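Local atomic coordinates of Rod shape determining protein RodA (Thermus thermophilus, PDB entry 6BAR), a protein that probably polymerises lipid-linked disaccharide-pentapeptide units into peptidoglycan glycan strands during cell-wall elongation, as a membrane-embedded glycosyltransferase of the SEDS family. Residues D12-L25 / L273-L287. Sequence-based numbering, arbitrary orientation.
Sequences DWGLVFLVAAIVAL and LLGLYGLLLARLFAL
D12 meets R283 in a salt bridge, OD1 to NH2 at 2.6 Å, while OD2 lies at the edge of the guanidinium, in its plane, and takes a weak hydrogen bond from the same NH2. The two flat groups are turned 49° apart. D12 is also the N-cap residue of helix 13-25: its OD2 accepts from L15 N, which approaches from above the carboxylate plane, so one side chain both caps the helix and holds the arginine. The helix N-terminus would probably stabilise the carboxylate's negative charge. L15 touches L284 CD2 and L287 CD1 with its CD2, and L280 with its CD1. One turn on, L18 lays CD1 against the backbone of L279, 3.4 Å from its O, and against the aliphatic part of R283. V19 adds its CG2 against the same CD1 of L280, whose side chain is a knob in the hole formed by L15, L18, V19 and I22. I22 lies over one face of the Y277 ring: CD1 stands 3.9 Å over its centre in a CH-pi contact, and CG2, anti to the backbone N, lies on the same side, near CZ. The Y277 hydroxyl bonds to P330 O, anchoring the ring's outer end. L25 closes the row, its CD1 touching L276 CD1 and L273 CD1. The axes of segments 13-25 and 273-287 approach to 9.8 Å at 152°, an antiparallel, leucine-rich packing of the helices they lie on in the transmembrane bundle of a SEDS protein.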
loop_
_atom_site.group_PDB
_atom_site.type_symbol
_atom_site.label_atom_id
_atom_site.label_comp_id
_atom_site.label_asym_id
_atom_site.label_seq_id
_atom_site.Cartn_x
_atom_site.Cartn_y
_atom_site.Cartn_z
ATOM N N ASP A 12 -0.131 14.673 -12.592
ATOM C CA ASP A 12 1.219 14.299 -13.005
ATOM C C ASP A 12 1.094 13.011 -13.803
ATOM O O ASP A 12 1.021 11.923 -13.234
ATOM C CB ASP A 12 2.146 14.123 -11.809
ATOM C CG ASP A 12 3.530 13.664 -12.218
ATOM O OD1 ASP A 12 4.242 14.419 -12.913
ATOM O OD2 ASP A 12 3.909 12.533 -11.859
ATOM N N TRP A 13 1.064 13.132 -15.127
ATOM C CA TRP A 13 0.824 11.961 -15.956
ATOM C C TRP A 13 2.007 10.999 -15.975
ATOM O O TRP A 13 1.823 9.831 -16.335
ATOM C CB TRP A 13 0.457 12.399 -17.378
ATOM C CG TRP A 13 -0.745 13.306 -17.417
ATOM C CD1 TRP A 13 -0.742 14.672 -17.368
ATOM C CD2 TRP A 13 -2.123 12.912 -17.498
ATOM N NE1 TRP A 13 -2.031 15.153 -17.419
ATOM C CE2 TRP A 13 -2.896 14.094 -17.498
ATOM C CE3 TRP A 13 -2.777 11.678 -17.571
ATOM C CZ2 TRP A 13 -4.291 14.075 -17.571
ATOM C CZ3 TRP A 13 -4.161 11.662 -17.643
ATOM C CH2 TRP A 13 -4.902 12.852 -17.643
ATOM N N GLY A 14 3.203 11.447 -15.587
ATOM C CA GLY A 14 4.327 10.529 -15.482
ATOM C C GLY A 14 4.072 9.406 -14.494
ATOM O O GLY A 14 4.342 8.236 -14.785
ATOM N N LEU A 15 3.542 9.742 -13.314
ATOM C CA LEU A 15 3.174 8.719 -12.339
ATOM C C LEU A 15 2.113 7.782 -12.900
ATOM O O LEU A 15 2.131 6.573 -12.633
ATOM C CB LEU A 15 2.680 9.381 -11.054
ATOM C CG LEU A 15 2.184 8.462 -9.939
ATOM C CD1 LEU A 15 3.305 7.551 -9.464
ATOM C CD2 LEU A 15 1.634 9.282 -8.785
ATOM N N VAL A 16 1.179 8.330 -13.680
ATOM C CA VAL A 16 0.170 7.506 -14.334
ATOM C C VAL A 16 0.837 6.482 -15.252
ATOM O O VAL A 16 0.497 5.290 -15.234
ATOM C CB VAL A 16 -0.831 8.400 -15.088
ATOM C CG1 VAL A 16 -1.937 7.571 -15.695
ATOM C CG2 VAL A 16 -1.404 9.457 -14.149
ATOM N N PHE A 17 1.811 6.924 -16.061
ATOM C CA PHE A 17 2.496 5.987 -16.953
ATOM C C PHE A 17 3.281 4.947 -16.167
ATOM O O PHE A 17 3.370 3.789 -16.583
ATOM C CB PHE A 17 3.433 6.713 -17.923
ATOM C CG PHE A 17 4.388 5.785 -18.655
ATOM C CD1 PHE A 17 3.939 4.985 -19.701
ATOM C CD2 PHE A 17 5.729 5.710 -18.290
ATOM C CE1 PHE A 17 4.807 4.128 -20.370
ATOM C CE2 PHE A 17 6.606 4.857 -18.956
ATOM C CZ PHE A 17 6.143 4.067 -19.997
ATOM N N LEU A 18 3.860 5.339 -15.030
ATOM C CA LEU A 18 4.609 4.379 -14.220
ATOM C C LEU A 18 3.694 3.283 -13.671
ATOM O O LEU A 18 4.007 2.082 -13.760
ATOM C CB LEU A 18 5.331 5.106 -13.084
ATOM C CG LEU A 18 6.417 6.123 -13.458
ATOM C CD1 LEU A 18 7.138 6.653 -12.218
ATOM C CD2 LEU A 18 7.415 5.541 -14.446
ATOM N N VAL A 19 2.559 3.680 -13.087
ATOM C CA VAL A 19 1.606 2.694 -12.581
ATOM C C VAL A 19 1.139 1.785 -13.711
ATOM O O VAL A 19 1.104 0.556 -13.563
ATOM C CB VAL A 19 0.423 3.390 -11.884
ATOM C CG1 VAL A 19 -0.675 2.383 -11.553
ATOM C CG2 VAL A 19 0.896 4.084 -10.623
ATOM N N ALA A 20 0.804 2.370 -14.867
ATOM C CA ALA A 20 0.327 1.568 -15.993
ATOM C C ALA A 20 1.395 0.600 -16.496
ATOM O O ALA A 20 1.077 -0.519 -16.916
ATOM C CB ALA A 20 -0.145 2.480 -17.127
ATOM N N ALA A 21 2.669 0.997 -16.436
ATOM C CA ALA A 21 3.746 0.142 -16.930
ATOM C C ALA A 21 3.980 -1.047 -16.004
ATOM O O ALA A 21 4.127 -2.193 -16.460
ATOM C CB ALA A 21 5.023 0.967 -17.083
ATOM N N ILE A 22 4.007 -0.793 -14.693
ATOM C CA ILE A 22 4.136 -1.899 -13.746
ATOM C C ILE A 22 2.937 -2.841 -13.857
ATOM O O ILE A 22 3.096 -4.069 -13.842
ATOM C CB ILE A 22 4.329 -1.355 -12.316
ATOM C CG1 ILE A 22 5.553 -0.433 -12.287
ATOM C CG2 ILE A 22 4.506 -2.492 -11.317
ATOM C CD1 ILE A 22 5.973 0.024 -10.906
ATOM N N VAL A 23 1.726 -2.287 -14.015
ATOM C CA VAL A 23 0.523 -3.116 -14.116
ATOM C C VAL A 23 0.561 -3.988 -15.373
ATOM O O VAL A 23 0.240 -5.186 -15.326
ATOM C CB VAL A 23 -0.735 -2.223 -14.069
ATOM C CG1 VAL A 23 -1.984 -3.004 -14.470
ATOM C CG2 VAL A 23 -0.911 -1.632 -12.676
ATOM N N ALA A 24 0.955 -3.409 -16.514
ATOM C CA ALA A 24 1.032 -4.182 -17.752
ATOM C C ALA A 24 2.096 -5.269 -17.670
ATOM O O ALA A 24 1.934 -6.352 -18.245
ATOM C CB ALA A 24 1.309 -3.251 -18.934
ATOM N N LEU A 25 3.195 -5.002 -16.956
ATOM C CA LEU A 25 4.176 -6.060 -16.737
ATOM C C LEU A 25 3.604 -7.176 -15.875
ATOM O O LEU A 25 3.802 -8.363 -16.168
ATOM C CB LEU A 25 5.435 -5.489 -16.097
ATOM C CG LEU A 25 6.400 -4.918 -17.119
ATOM C CD1 LEU A 25 7.778 -4.773 -16.511
ATOM C CD2 LEU A 25 6.437 -5.805 -18.352
ATOM N N LEU A 273 12.405 -4.224 -13.428
ATOM C CA LEU A 273 11.258 -4.114 -12.530
ATOM C C LEU A 273 11.597 -3.291 -11.288
ATOM O O LEU A 273 10.815 -2.421 -10.876
ATOM C CB LEU A 273 10.763 -5.506 -12.142
ATOM C CG LEU A 273 9.394 -5.525 -11.474
ATOM C CD1 LEU A 273 8.370 -4.874 -12.390
ATOM C CD2 LEU A 273 8.990 -6.949 -11.124
ATOM N N LEU A 274 12.754 -3.557 -10.671
ATOM C CA LEU A 274 13.203 -2.730 -9.560
ATOM C C LEU A 274 13.437 -1.293 -9.991
ATOM O O LEU A 274 13.268 -0.373 -9.189
ATOM C CB LEU A 274 14.478 -3.298 -8.953
ATOM C CG LEU A 274 14.281 -4.602 -8.204
ATOM C CD1 LEU A 274 15.568 -4.963 -7.489
ATOM C CD2 LEU A 274 13.128 -4.463 -7.230
ATOM N N GLY A 275 13.812 -1.075 -11.251
ATOM C CA GLY A 275 13.934 0.284 -11.741
ATOM C C GLY A 275 12.587 0.963 -11.880
ATOM O O GLY A 275 12.447 2.145 -11.565
ATOM N N LEU A 276 11.581 0.228 -12.358
ATOM C CA LEU A 276 10.230 0.777 -12.422
ATOM C C LEU A 276 9.724 1.140 -11.031
ATOM O O LEU A 276 9.109 2.198 -10.837
ATOM C CB LEU A 276 9.287 -0.218 -13.100
ATOM C CG LEU A 276 9.246 -0.210 -14.626
ATOM C CD1 LEU A 276 8.116 -1.098 -15.121
ATOM C CD2 LEU A 276 9.089 1.207 -15.162
ATOM N N TYR A 277 10.002 0.291 -10.042
ATOM C CA TYR A 277 9.594 0.608 -8.676
ATOM C C TYR A 277 10.398 1.767 -8.101
ATOM O O TYR A 277 9.860 2.572 -7.329
ATOM C CB TYR A 277 9.710 -0.629 -7.792
ATOM C CG TYR A 277 8.508 -1.512 -7.942
ATOM C CD1 TYR A 277 7.302 -1.175 -7.343
ATOM C CD2 TYR A 277 8.560 -2.658 -8.718
ATOM C CE1 TYR A 277 6.192 -1.970 -7.493
ATOM C CE2 TYR A 277 7.455 -3.457 -8.874
ATOM C CZ TYR A 277 6.276 -3.111 -8.260
ATOM O OH TYR A 277 5.172 -3.911 -8.414
ATOM N N GLY A 278 11.681 1.871 -8.462
ATOM C CA GLY A 278 12.482 2.993 -8.003
ATOM C C GLY A 278 11.999 4.314 -8.567
ATOM O O GLY A 278 11.912 5.314 -7.851
ATOM N N LEU A 279 11.652 4.327 -9.855
ATOM C CA LEU A 279 11.083 5.525 -10.465
ATOM C C LEU A 279 9.728 5.866 -9.864
ATOM O O LEU A 279 9.397 7.047 -9.704
ATOM C CB LEU A 279 10.954 5.347 -11.973
ATOM C CG LEU A 279 12.269 5.152 -12.714
ATOM C CD1 LEU A 279 12.062 5.275 -14.215
ATOM C CD2 LEU A 279 13.294 6.151 -12.221
ATOM N N LEU A 280 8.923 4.851 -9.532
ATOM C CA LEU A 280 7.630 5.130 -8.913
ATOM C C LEU A 280 7.799 5.753 -7.529
ATOM O O LEU A 280 7.135 6.746 -7.199
ATOM C CB LEU A 280 6.795 3.854 -8.841
ATOM C CG LEU A 280 5.397 4.029 -8.258
ATOM C CD1 LEU A 280 4.308 3.635 -9.256
ATOM C CD2 LEU A 280 5.277 3.222 -6.977
ATOM N N LEU A 281 8.692 5.196 -6.705
ATOM C CA LEU A 281 8.939 5.791 -5.392
ATOM C C LEU A 281 9.538 7.189 -5.523
ATOM O O LEU A 281 9.213 8.089 -4.735
ATOM C CB LEU A 281 9.842 4.881 -4.556
ATOM C CG LEU A 281 9.361 3.451 -4.252
ATOM C CD1 LEU A 281 10.404 2.695 -3.437
ATOM C CD2 LEU A 281 8.004 3.424 -3.547
ATOM N N ALA A 282 10.390 7.399 -6.535
ATOM C CA ALA A 282 10.963 8.722 -6.773
ATOM C C ALA A 282 9.889 9.738 -7.141
ATOM O O ALA A 282 9.883 10.855 -6.620
ATOM C CB ALA A 282 12.022 8.656 -7.875
ATOM N N ARG A 283 8.980 9.377 -8.050
ATOM C CA ARG A 283 7.930 10.316 -8.431
ATOM C C ARG A 283 6.981 10.584 -7.271
ATOM O O ARG A 283 6.491 11.707 -7.118
ATOM C CB ARG A 283 7.162 9.803 -9.649
ATOM C CG ARG A 283 7.660 10.367 -10.986
ATOM C CD ARG A 283 7.658 11.897 -11.004
ATOM N NE ARG A 283 8.235 12.450 -12.232
ATOM C CZ ARG A 283 7.526 12.836 -13.290
ATOM N NH1 ARG A 283 8.136 13.331 -14.362
ATOM N NH2 ARG A 283 6.207 12.730 -13.280
ATOM N N LEU A 284 6.723 9.578 -6.432
ATOM C CA LEU A 284 5.889 9.806 -5.253
ATOM C C LEU A 284 6.540 10.802 -4.297
ATOM O O LEU A 284 5.900 11.762 -3.850
ATOM C CB LEU A 284 5.605 8.485 -4.536
ATOM C CG LEU A 284 4.555 7.579 -5.181
ATOM C CD1 LEU A 284 4.454 6.258 -4.446
ATOM C CD2 LEU A 284 3.207 8.283 -5.207
ATOM N N PHE A 285 7.818 10.596 -3.972
ATOM C CA PHE A 285 8.490 11.531 -3.075
ATOM C C PHE A 285 8.730 12.894 -3.728
ATOM O O PHE A 285 8.871 13.892 -3.014
ATOM C CB PHE A 285 9.801 10.919 -2.570
ATOM C CG PHE A 285 9.614 9.946 -1.430
ATOM C CD1 PHE A 285 8.585 10.119 -0.516
ATOM C CD2 PHE A 285 10.461 8.860 -1.273
ATOM C CE1 PHE A 285 8.409 9.230 0.536
ATOM C CE2 PHE A 285 10.288 7.968 -0.222
ATOM C CZ PHE A 285 9.260 8.153 0.682
ATOM N N ALA A 286 8.763 12.963 -5.061
ATOM C CA ALA A 286 8.853 14.250 -5.743
ATOM C C ALA A 286 7.530 14.999 -5.673
ATOM O O ALA A 286 7.511 16.213 -5.450
ATOM C CB ALA A 286 9.272 14.054 -7.203
ATOM N N LEU A 287 6.415 14.293 -5.873
ATOM C CA LEU A 287 5.114 14.913 -5.672
ATOM C C LEU A 287 4.918 15.311 -4.218
ATOM O O LEU A 287 4.241 16.307 -3.937
ATOM C CB LEU A 287 4.000 13.969 -6.127
ATOM C CG LEU A 287 4.033 13.541 -7.599
ATOM C CD1 LEU A 287 2.699 12.936 -7.995
ATOM C CD2 LEU A 287 4.410 14.696 -8.522
#